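Local coordinates for thiol transferase (Phanerochaete chrysosporium, PDB 4F0B), which probably catalyses glutathione-dependent thiol transfer as a glutathione transferase of the Ure2p type, and binds oxidized glutathione disulfide, at residues Ala73-Glu77 and Tyr90-Phe95; Leu166-Ile172 and Trp206-Ile210; Glu83-Leu89 and Leu119-His123. The contacts are given in a common frame with arbitrary orientation. Numbering follows the deposited sequence.

Contact 1 of 3, residues Ala73-Glu77 and Tyr90-Phe95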
loop_
_atom_site.group_PDB
_atom_site.type_symbol
_atom_site.label_atom_id
_atom_site.label_comp_id
_atom_site.label_asym_id
_atom_site.label_seq_id
_atom_site.Cartn_x
_atom_site.Cartn_y
_atom_site.Cartn_z
ATOM N N ALA A 73 -10.581 8.728 6.267
ATOM C CA ALA A 73 -11.177 7.562 6.893
ATOM C C ALA A 73 -12.667 7.665 6.683
ATOM O O ALA A 73 -13.214 8.753 6.480
ATOM C CB ALA A 73 -10.847 7.484 8.401
ATOM N N ILE A 74 -13.358 6.528 6.771
ATOM C CA ILE A 74 -14.808 6.554 6.799
ATOM C C ILE A 74 -15.367 5.775 7.953
ATOM O O ILE A 74 -14.689 4.940 8.548
ATOM C CB ILE A 74 -15.450 5.989 5.530
ATOM C CG1 ILE A 74 -15.083 4.502 5.331
ATOM C CG2 ILE A 74 -15.092 6.835 4.301
ATOM C CD1 ILE A 74 -15.957 3.785 4.274
ATOM N N THR A 75 -16.611 6.088 8.309
ATOM C CA THR A 75 -17.420 5.113 9.051
ATOM C C THR A 75 -18.613 4.754 8.222
ATOM O O THR A 75 -19.163 5.585 7.512
ATOM C CB THR A 75 -17.843 5.610 10.429
ATOM O OG1 THR A 75 -18.595 6.828 10.299
ATOM C CG2 THR A 75 -16.607 5.833 11.301
ATOM N N HIS A 76 -19.015 3.496 8.302
ATOM C CA HIS A 76 -20.198 3.029 7.606
ATOM C C HIS A 76 -21.027 2.290 8.603
ATOM O O HIS A 76 -20.653 1.210 9.070
ATOM C CB HIS A 76 -19.830 2.129 6.443
ATOM C CG HIS A 76 -21.010 1.462 5.815
ATOM N ND1 HIS A 76 -20.989 0.139 5.440
ATOM C CD2 HIS A 76 -22.266 1.914 5.553
ATOM C CE1 HIS A 76 -22.182 -0.199 4.970
ATOM N NE2 HIS A 76 -22.972 0.857 5.035
ATOM N N GLU A 77 -22.160 2.910 8.917
ATOM C CA GLU A 77 -23.019 2.473 9.992
ATOM C C GLU A 77 -22.190 2.169 11.212
ATOM O O GLU A 77 -22.371 1.151 11.854
ATOM C CB GLU A 77 -23.882 1.285 9.553
ATOM C CG GLU A 77 -24.852 1.693 8.438
ATOM C CD GLU A 77 -25.908 0.644 8.115
ATOM O OE1 GLU A 77 -26.079 -0.306 8.904
ATOM O OE2 GLU A 77 -26.564 0.769 7.061
ATOM N N TYR A 90 -13.473 -1.320 0.319
ATOM C CA TYR A 90 -14.652 -1.516 1.160
ATOM C C TYR A 90 -15.920 -0.966 0.512
ATOM O O TYR A 90 -16.958 -1.618 0.481
ATOM C CB TYR A 90 -14.461 -0.786 2.490
ATOM C CG TYR A 90 -15.635 -0.969 3.423
ATOM C CD1 TYR A 90 -15.702 -2.078 4.278
ATOM C CD2 TYR A 90 -16.703 -0.062 3.437
ATOM C CE1 TYR A 90 -16.809 -2.263 5.124
ATOM C CE2 TYR A 90 -17.802 -0.242 4.274
ATOM C CZ TYR A 90 -17.856 -1.348 5.112
ATOM O OH TYR A 90 -18.953 -1.520 5.957
ATOM N N LEU A 91 -15.827 0.268 0.019
ATOM C CA LEU A 91 -17.000 0.893 -0.575
ATOM C C LEU A 91 -17.416 0.143 -1.827
ATOM O O LEU A 91 -18.626 -0.044 -2.072
ATOM C CB LEU A 91 -16.720 2.365 -0.893
ATOM C CG LEU A 91 -16.593 3.300 0.318
ATOM C CD1 LEU A 91 -16.135 4.677 -0.134
ATOM C CD2 LEU A 91 -17.935 3.411 1.054
ATOM N N ALA A 92 -16.446 -0.294 -2.615
ATOM C CA ALA A 92 -16.790 -1.106 -3.780
ATOM C C ALA A 92 -17.496 -2.394 -3.374
ATOM O O ALA A 92 -18.525 -2.746 -3.961
ATOM C CB ALA A 92 -15.550 -1.398 -4.623
ATOM N N GLN A 93 -16.976 -3.089 -2.370
ATOM C CA GLN A 93 -17.557 -4.370 -1.993
ATOM C C GLN A 93 -18.994 -4.204 -1.500
ATOM O O GLN A 93 -19.852 -5.036 -1.775
ATOM C CB GLN A 93 -16.688 -5.066 -0.925
ATOM C CG GLN A 93 -17.338 -6.362 -0.358
ATOM C CD GLN A 93 -16.446 -7.103 0.659
ATOM O OE1 GLN A 93 -15.484 -6.543 1.169
ATOM N NE2 GLN A 93 -16.759 -8.371 0.924
ATOM N N HIS A 94 -19.235 -3.106 -0.799
ATOM C CA HIS A 94 -20.513 -2.865 -0.149
ATOM C C HIS A 94 -21.560 -2.162 -1.017
ATOM O O HIS A 94 -22.762 -2.353 -0.810
ATOM C CB HIS A 94 -20.269 -2.136 1.163
ATOM C CG HIS A 94 -19.728 -3.036 2.222
ATOM N ND1 HIS A 94 -18.397 -3.419 2.278
ATOM C CD2 HIS A 94 -20.360 -3.702 3.215
ATOM C CE1 HIS A 94 -18.240 -4.268 3.280
ATOM N NE2 HIS A 94 -19.411 -4.441 3.875
ATOM N N PHE A 95 -21.114 -1.399 -2.010
ATOM C CA PHE A 95 -22.024 -0.575 -2.817
ATOM C C PHE A 95 -21.928 -0.723 -4.325
ATOM O O PHE A 95 -22.826 -0.278 -5.029
ATOM C CB PHE A 95 -21.858 0.917 -2.440
ATOM C CG PHE A 95 -22.190 1.218 -1.004
ATOM C CD1 PHE A 95 -23.514 1.328 -0.591
ATOM C CD2 PHE A 95 -21.173 1.371 -0.059
ATOM C CE1 PHE A 95 -23.813 1.605 0.735
ATOM C CE2 PHE A 95 -21.484 1.641 1.266
ATOM C CZ PHE A 95 -22.797 1.758 1.654
#
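This is a strand-on-helix packing contact inside the thioredoxin-like N-terminal domain of the glutathione transferase fold. Strand 73-76 opens the terminal beta-beta-alpha unit, pairs with strand 79-82, and is covered by the last turn and a half of helix 84-95. The axes of strand 73-76 and segment 90-95 come within 11.4 Å at 25°, so the two run roughly parallel and side chains must fill the gap. Ile74 and His76 both direct their CA-to-CB bonds toward the helix, whereas that of the intervening Thr75 points away, as expected along an extended strand. Ile74 supplies the apolar part: its CD1 lies 3.8 Å from Leu91 CD2 and 4.0 Å from Tyr90 CD2. Behind this layer Leu91 continues onto Leu25 and Leu26 of helix 20-33.

Toward the strand's end, His76 enters an aromatic cluster with Tyr90, His94 and Phe95. Phe95 presents its edge to one face of the imidazole (centroids 5.1 Å, planes at 63°), while the His76 edge makes an offset edge-to-face approach to His94. Tyr90 OH also hydrogen-bonds Lys110 of the second subunit, which puts the cluster at the dimer interface. Within the helix, the His94 side chain turns back so that ND1 donates to Tyr90 O at 2.9 Å. The polar link across the contact is the hydrogen bond between His76 ND1 and Tyr90 OH, 2.7 Å long and nearly straight at 168°.

Contact 2 of 3, residues Leu166-Ile172 and Trp206-Ile210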
loop_
_atom_site.group_PDB
_atom_site.type_symbol
_atom_site.label_atom_id
_atom_site.label_comp_id
_atom_site.label_asym_id
_atom_site.label_seq_id
_atom_site.Cartn_x
_atom_site.Cartn_y
_atom_site.Cartn_z
ATOM N N LEU A 166 -0.290 2.234 -19.499
ATOM C CA LEU A 166 -1.404 2.844 -20.185
ATOM C C LEU A 166 -1.251 2.843 -21.715
ATOM O O LEU A 166 -2.224 3.142 -22.417
ATOM C CB LEU A 166 -1.645 4.262 -19.645
ATOM C CG LEU A 166 -2.275 4.291 -18.244
ATOM C CD1 LEU A 166 -2.151 5.714 -17.706
ATOM C CD2 LEU A 166 -3.752 3.897 -18.314
ATOM N N LYS A 167 -0.063 2.553 -22.260
ATOM C CA LYS A 167 0.060 2.425 -23.700
ATOM C C LYS A 167 -0.967 1.409 -24.232
ATOM O O LYS A 167 -1.074 0.289 -23.725
ATOM C CB LYS A 167 1.497 2.048 -24.101
ATOM C CG LYS A 167 2.446 3.201 -23.984
ATOM C CD LYS A 167 3.842 2.860 -24.506
ATOM C CE LYS A 167 4.675 4.150 -24.468
ATOM N NZ LYS A 167 5.997 4.037 -25.182
ATOM N N GLY A 168 -1.731 1.835 -25.236
ATOM C CA GLY A 168 -2.738 0.979 -25.864
ATOM C C GLY A 168 -4.020 0.935 -25.058
ATOM O O GLY A 168 -4.917 0.180 -25.446
ATOM N N ARG A 169 -4.122 1.703 -23.975
ATOM C CA ARG A 169 -5.287 1.627 -23.087
ATOM C C ARG A 169 -5.869 3.014 -22.827
ATOM O O ARG A 169 -5.192 4.032 -23.057
ATOM C CB ARG A 169 -4.880 1.001 -21.721
ATOM C CG ARG A 169 -4.239 -0.367 -21.847
ATOM C CD ARG A 169 -4.097 -0.990 -20.472
ATOM N NE ARG A 169 -3.572 -2.335 -20.539
ATOM C CZ ARG A 169 -4.289 -3.437 -20.595
ATOM N NH1 ARG A 169 -5.637 -3.404 -20.569
ATOM N NH2 ARG A 169 -3.640 -4.600 -20.643
ATOM N N GLU A 170 -7.089 3.066 -22.294
ATOM C CA GLU A 170 -7.595 4.301 -21.717
ATOM C C GLU A 170 -7.565 4.279 -20.187
ATOM O O GLU A 170 -7.540 5.352 -19.570
ATOM C CB GLU A 170 -9.032 4.602 -22.154
ATOM C CG GLU A 170 -9.110 4.955 -23.639
ATOM C CD GLU A 170 -10.422 5.651 -24.000
ATOM O OE1 GLU A 170 -11.462 5.417 -23.322
ATOM O OE2 GLU A 170 -10.411 6.455 -24.950
ATOM N N TYR A 171 -7.599 3.088 -19.562
ATOM C CA TYR A 171 -7.621 2.957 -18.093
ATOM C C TYR A 171 -6.735 1.782 -17.713
ATOM O O TYR A 171 -6.457 0.876 -18.550
ATOM C CB TYR A 171 -9.065 2.775 -17.552
ATOM C CG TYR A 171 -9.948 3.919 -17.952
ATOM C CD1 TYR A 171 -9.873 5.135 -17.276
ATOM C CD2 TYR A 171 -10.807 3.810 -19.052
ATOM C CE1 TYR A 171 -10.644 6.216 -17.674
ATOM C CE2 TYR A 171 -11.593 4.877 -19.453
ATOM C CZ TYR A 171 -11.494 6.085 -18.763
ATOM O OH TYR A 171 -12.274 7.141 -19.203
ATOM N N ILE A 172 -6.288 1.786 -16.456
ATOM C CA ILE A 172 -5.246 0.841 -16.053
ATOM C C ILE A 172 -5.652 -0.615 -16.273
ATOM O O ILE A 172 -4.859 -1.412 -16.801
ATOM C CB ILE A 172 -4.868 1.076 -14.580
ATOM C CG1 ILE A 172 -4.296 2.492 -14.422
ATOM C CG2 ILE A 172 -3.881 0.006 -14.081
ATOM C CD1 ILE A 172 -4.162 2.885 -12.947
ATOM N N TRP A 206 -4.864 10.285 -19.739
ATOM C CA TRP A 206 -5.661 9.570 -18.735
ATOM C C TRP A 206 -6.134 10.514 -17.617
ATOM O O TRP A 206 -7.321 10.505 -17.252
ATOM C CB TRP A 206 -4.845 8.366 -18.254
ATOM C CG TRP A 206 -5.272 7.674 -16.998
ATOM C CD1 TRP A 206 -6.126 6.605 -16.873
ATOM C CD2 TRP A 206 -4.733 7.908 -15.710
ATOM N NE1 TRP A 206 -6.162 6.186 -15.562
ATOM C CE2 TRP A 206 -5.333 6.984 -14.821
ATOM C CE3 TRP A 206 -3.806 8.817 -15.214
ATOM C CZ2 TRP A 206 -5.049 6.971 -13.433
ATOM C CZ3 TRP A 206 -3.529 8.826 -13.845
ATOM C CH2 TRP A 206 -4.137 7.900 -12.969
ATOM N N VAL A 207 -5.255 11.393 -17.138
ATOM C CA VAL A 207 -5.653 12.417 -16.181
ATOM C C VAL A 207 -6.756 13.284 -16.776
ATOM O O VAL A 207 -7.755 13.555 -16.120
ATOM C CB VAL A 207 -4.446 13.310 -15.762
ATOM C CG1 VAL A 207 -4.939 14.569 -15.002
ATOM C CG2 VAL A 207 -3.445 12.494 -14.896
ATOM N N GLU A 208 -6.588 13.706 -18.029
ATOM C CA GLU A 208 -7.569 14.584 -18.657
ATOM C C GLU A 208 -8.940 13.911 -18.789
ATOM O O GLU A 208 -9.988 14.556 -18.497
ATOM C CB GLU A 208 -7.032 15.037 -19.997
ATOM C CG GLU A 208 -5.883 16.017 -19.824
ATOM C CD GLU A 208 -5.165 16.387 -21.115
ATOM O OE1 GLU A 208 -5.427 15.755 -22.160
ATOM O OE2 GLU A 208 -4.318 17.312 -21.062
ATOM N N ARG A 209 -8.972 12.637 -19.189
ATOM C CA ARG A 209 -10.284 12.009 -19.375
ATOM C C ARG A 209 -10.997 11.753 -18.055
ATOM O O ARG A 209 -12.243 11.704 -18.017
ATOM C CB ARG A 209 -10.234 10.756 -20.273
ATOM C CG ARG A 209 -9.586 9.517 -19.677
ATOM C CD ARG A 209 -9.654 8.286 -20.647
ATOM N NE ARG A 209 -8.925 8.579 -21.884
ATOM C CZ ARG A 209 -7.632 8.310 -22.085
ATOM N NH1 ARG A 209 -7.059 8.684 -23.231
ATOM N NH2 ARG A 209 -6.900 7.643 -21.197
ATOM N N ILE A 210 -10.248 11.581 -16.970
ATOM C CA ILE A 210 -10.841 11.375 -15.658
ATOM C C ILE A 210 -11.283 12.721 -15.073
ATOM O O ILE A 210 -12.379 12.839 -14.502
ATOM C CB ILE A 210 -9.880 10.635 -14.722
ATOM C CG1 ILE A 210 -9.668 9.190 -15.238
ATOM C CG2 ILE A 210 -10.446 10.577 -13.286
ATOM C CD1 ILE A 210 -8.525 8.445 -14.609
HETATM O O HOH W 1 -5.311 6.817 -24.840
HETATM O O HOH W 2 -13.707 9.100 -18.066
#
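In the all-helical C-terminal domain of the glutathione transferase fold, the loop leaving helix 145-166 folds against helix 201-211. It begins with a type II beta turn, Leu166 to Arg169, closed by Arg169 N to Leu166 O at 2.8 Å; Gly168 takes the positive phi (81°) that this turn requires at its third position. Trp206 (chi1 t, chi2 91°) turns one indole face to Leu166, whose CD1 sits over the five-membered ring, 4.0 Å from its centroid and 23° off the normal, a CH-pi contact; the indole edge, at Trp206 CD1, meets Glu170 O at 3.3 Å. Ile172 CD1 reaches Trp206 CZ2 at 4.2 Å. Asp180 of helix 178-187 ties both partners together, accepting from Trp206 NE1 and Ile172 N.

Tyr171 starts sideways, but its m rotamer brings the side-chain end nearer the helix, the ring edge meeting Ile210 (CE1 to CG1 4.0 Å). A water bridges Tyr171 OH (2.7 Å) and Arg209 O (3.0 Å). Arg209 bends through chi1 p and chi3 p, which folds its guanidinium back over Glu170 CA. The Glu170 carboxylate makes no salt bridge with it, since OE2 is 4.0 Å from Arg209 NE and well out of plane; instead, Arg209 NH2 donates to the backbone Glu170 O at 2.9 Å.

Contact 3 of 3, residues Glu83-Leu89 and Leu119-His123. With GDS (oxidized glutathione disulfide), chain C.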
loop_
_atom_site.group_PDB
_atom_site.type_symbol
_atom_site.label_atom_id
_atom_site.label_comp_id
_atom_site.label_asym_id
_atom_site.label_seq_id
_atom_site.Cartn_x
_atom_site.Cartn_y
_atom_site.Cartn_z
ATOM N N GLU A 83 -7.083 4.142 5.539
ATOM C CA GLU A 83 -6.198 3.924 4.366
ATOM C C GLU A 83 -6.989 4.028 3.062
ATOM O O GLU A 83 -7.883 3.208 2.790
ATOM C CB GLU A 83 -5.455 2.573 4.418
ATOM C CG GLU A 83 -4.498 2.454 5.601
ATOM C CD GLU A 83 -3.260 3.334 5.467
ATOM O OE1 GLU A 83 -2.779 3.526 4.318
ATOM O OE2 GLU A 83 -2.774 3.855 6.489
ATOM N N THR A 84 -6.659 5.057 2.273
ATOM C CA THR A 84 -7.329 5.313 0.981
ATOM C C THR A 84 -7.753 4.036 0.249
ATOM O O THR A 84 -8.949 3.850 -0.022
ATOM C CB THR A 84 -6.410 6.107 0.001
ATOM O OG1 THR A 84 -5.125 5.471 -0.054
ATOM C CG2 THR A 84 -6.284 7.554 0.443
ATOM N N SER A 85 -6.790 3.185 -0.107
ATOM C CA SER A 85 -7.072 2.037 -0.969
ATOM C C SER A 85 -8.004 1.051 -0.319
ATOM O O SER A 85 -8.894 0.469 -0.995
ATOM C CB SER A 85 -5.767 1.358 -1.352
ATOM O OG SER A 85 -4.945 2.321 -2.016
ATOM N N ALA A 86 -7.888 0.886 1.017
ATOM C CA ALA A 86 -8.773 -0.027 1.757
ATOM C C ALA A 86 -10.205 0.533 1.772
ATOM O O ALA A 86 -11.198 -0.225 1.710
ATOM C CB ALA A 86 -8.262 -0.244 3.205
ATOM N N ILE A 87 -10.331 1.857 1.869
ATOM C CA ILE A 87 -11.643 2.524 1.817
ATOM C C ILE A 87 -12.301 2.300 0.441
ATOM O O ILE A 87 -13.491 1.948 0.362
ATOM C CB ILE A 87 -11.500 4.015 2.085
ATOM C CG1 ILE A 87 -11.006 4.245 3.532
ATOM C CG2 ILE A 87 -12.848 4.724 1.851
ATOM C CD1 ILE A 87 -10.467 5.653 3.793
ATOM N N LEU A 88 -11.492 2.454 -0.624
ATOM C CA LEU A 88 -12.034 2.220 -1.970
ATOM C C LEU A 88 -12.538 0.785 -2.102
ATOM O O LEU A 88 -13.624 0.535 -2.631
ATOM C CB LEU A 88 -10.954 2.519 -3.024
ATOM C CG LEU A 88 -10.504 3.977 -3.080
ATOM C CD1 LEU A 88 -9.363 4.140 -4.095
ATOM C CD2 LEU A 88 -11.614 4.926 -3.527
ATOM N N LEU A 89 -11.733 -0.168 -1.649
ATOM C CA LEU A 89 -12.131 -1.585 -1.717
ATOM C C LEU A 89 -13.395 -1.871 -0.889
ATOM O O LEU A 89 -14.278 -2.588 -1.341
ATOM C CB LEU A 89 -10.973 -2.477 -1.258
ATOM C CG LEU A 89 -9.843 -2.523 -2.304
ATOM C CD1 LEU A 89 -8.577 -2.975 -1.614
ATOM C CD2 LEU A 89 -10.198 -3.508 -3.381
ATOM N N LEU A 119 -3.455 -1.225 -6.959
ATOM C CA LEU A 119 -3.704 -0.407 -5.775
ATOM C C LEU A 119 -2.495 -0.415 -4.851
ATOM O O LEU A 119 -2.061 0.649 -4.376
ATOM C CB LEU A 119 -4.946 -0.891 -5.023
ATOM C CG LEU A 119 -6.270 -0.549 -5.691
ATOM C CD1 LEU A 119 -7.391 -1.319 -4.983
ATOM C CD2 LEU A 119 -6.581 0.946 -5.581
ATOM N N PHE A 120 -1.943 -1.601 -4.592
ATOM C CA PHE A 120 -0.755 -1.688 -3.736
ATOM C C PHE A 120 0.460 -1.006 -4.381
ATOM O O PHE A 120 1.270 -0.379 -3.650
ATOM C CB PHE A 120 -0.461 -3.133 -3.325
ATOM C CG PHE A 120 -1.274 -3.605 -2.157
ATOM C CD1 PHE A 120 -0.999 -3.138 -0.885
ATOM C CD2 PHE A 120 -2.323 -4.530 -2.328
ATOM C CE1 PHE A 120 -1.754 -3.575 0.192
ATOM C CE2 PHE A 120 -3.085 -4.983 -1.247
ATOM C CZ PHE A 120 -2.796 -4.507 0.039
ATOM N N PHE A 121 0.599 -1.086 -5.701
ATOM C CA PHE A 121 1.668 -0.364 -6.373
ATOM C C PHE A 121 1.551 1.136 -6.082
ATOM O O PHE A 121 2.551 1.798 -5.797
ATOM C CB PHE A 121 1.600 -0.663 -7.888
ATOM C CG PHE A 121 2.430 0.287 -8.724
ATOM C CD1 PHE A 121 3.827 0.159 -8.804
ATOM C CD2 PHE A 121 1.816 1.302 -9.433
ATOM C CE1 PHE A 121 4.599 1.059 -9.595
ATOM C CE2 PHE A 121 2.569 2.206 -10.234
ATOM C CZ PHE A 121 3.957 2.088 -10.304
ATOM N N ALA A 122 0.358 1.687 -6.236
ATOM C CA ALA A 122 0.129 3.109 -5.988
ATOM C C ALA A 122 0.361 3.424 -4.517
ATOM O O ALA A 122 0.953 4.461 -4.180
ATOM C CB ALA A 122 -1.314 3.453 -6.304
ATOM N N HIS A 123 -0.080 2.523 -3.634
ATOM C CA HIS A 123 -0.106 2.786 -2.200
ATOM C C HIS A 123 1.313 2.734 -1.589
ATOM O O HIS A 123 1.590 3.407 -0.591
ATOM C CB HIS A 123 -1.014 1.755 -1.563
ATOM C CG HIS A 123 -1.594 2.200 -0.273
ATOM N ND1 HIS A 123 -2.829 2.824 -0.188
ATOM C CD2 HIS A 123 -1.125 2.084 0.991
ATOM C CE1 HIS A 123 -3.081 3.091 1.085
ATOM N NE2 HIS A 123 -2.074 2.628 1.824
HETATM N N1 GDS C . -1.405 5.713 3.479
HETATM C CA1 GDS C . -2.443 6.711 3.889
HETATM C C1 GDS C . -3.659 6.550 2.938
HETATM O OE1 GDS C . -3.460 6.111 1.784
HETATM O OE2 GDS C . -4.780 6.852 3.389
HETATM C CB1 GDS C . -1.877 8.131 3.727
HETATM C CG1 GDS C . -2.853 9.205 4.241
HETATM C CD1 GDS C . -2.124 10.537 4.354
HETATM O O1 GDS C . -0.956 10.731 4.043
HETATM N N2 GDS C . -2.869 11.545 4.918
HETATM C CA2 GDS C . -2.352 12.908 5.101
HETATM C C2 GDS C . -2.580 13.339 6.533
HETATM O O2 GDS C . -3.657 13.088 7.133
HETATM C CB2 GDS C . -3.044 13.933 4.206
HETATM S SG2 GDS C . -3.003 13.554 2.453
HETATM N N3 GDS C . -1.554 14.018 7.080
HETATM C CA3 GDS C . -1.675 14.520 8.451
HETATM C C3 GDS C . -0.513 14.161 9.302
HETATM O OE3 GDS C . -0.577 14.526 10.493
HETATM O OE4 GDS C . 0.439 13.506 8.800
HETATM N N4 GDS C . 1.155 10.931 2.086
HETATM C CA4 GDS C . 1.978 9.810 1.664
HETATM C C4 GDS C . 1.163 8.598 1.101
HETATM O OE5 GDS C . 0.019 8.780 0.636
HETATM O OE6 GDS C . 1.742 7.499 1.157
HETATM C C5 GDS C . 1.622 12.176 1.964
HETATM O O5 GDS C . 2.757 12.423 1.492
HETATM C CA5 GDS C . 0.720 13.299 2.447
HETATM N N5 GDS C . 1.536 14.346 3.106
HETATM C CB5 GDS C . -0.026 13.818 1.198
HETATM S SG5 GDS C . -1.314 14.973 1.655
HETATM C CA6 GDS C . 3.185 14.389 6.989
HETATM C C6 GDS C . 4.653 14.301 6.525
HETATM O OE7 GDS C . 4.928 13.547 5.565
HETATM O OE8 GDS C . 5.496 14.958 7.188
HETATM N N6 GDS C . 3.179 14.408 8.450
HETATM C CB6 GDS C . 2.512 15.685 6.434
HETATM C CG6 GDS C . 2.303 15.762 4.893
HETATM C CD6 GDS C . 1.359 14.694 4.421
HETATM O O6 GDS C . 0.523 14.130 5.111
#
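The glutathione-binding site (G-site) of the transferase fold lies at this buried junction, where the N-terminal domain meets the helical C-terminal domain. Segment 83-89 carries the turn from strand 79-82 into helix 84-95, and its Thr-Ser-Ala-Ile-Leu run resembles the SNAIL/TRAIL motif of glutathione transferases. Glu83 and Thr84 together hold one gamma-glutamyl end of the oxidized glutathione disulfide. Glu83 OE1 accepts from the ligand amine N1 at 2.7 Å; Thr84 N donates to OE2 of the ligand at 2.8 Å (169°), and Thr84 OG1 to OE1 of the ligand at 2.6 Å. Both oxygens of the alpha-carboxylate are thus bound by Thr84, whose OG1 is also hydrogen-bonded to Lys182 NZ of helix 178-187. Arg150 of the second subunit also bonds the ligand, so the pocket is completed across the dimer.

Helix 109-139 approaches almost antiparallel, the axes of segments 84-89 and 119-123 being 154° apart in direction and 10.5 Å at closest. Leu119 fills the gap beside Leu88 and Leu89: its CD1 is 3.8 Å from Leu89 CG, and its CD2 4.5 Å from Leu88 CD1. One turn later His123 (chi1 t) inserts its ring edge between polar groups. NE2 donates to Glu83 OE1 at 2.7 Å, a His-carboxylate hydrogen bond to the same oxygen that accepts from the ligand amine, consistent with helping to position it. Phe120 on this helix stacks on Phe120 of the second subunit. At the other ring nitrogen of the imidazole, His123 ND1 and Ser85 OG form a hydrogen bond of 2.8 Å.

How the contacts relate
Contacts 1 and 3 share helix 84-95 and cross along the chain; their centres are 13 Å apart. They touch through Ile87, whose CD1 lies 3.7 Å from Ala73 CA and whose CG2 lies 3.9 Å from Ile74 CG2. Contact 3 supplies pocket residues, whereas the side chain of Ile74 in contact 1 stays about 10 Å from a glutathione disulfide; both contacts also meet the second subunit. Contact 2 follows later in the chain, its centre 26 Å from that of contact 1 and 19 Å from that of contact 3, with nearest atoms about 7 Å apart in the latter case. Helix 178-187 spans that gap: Ile183 packs on Ala122 and on Trp206.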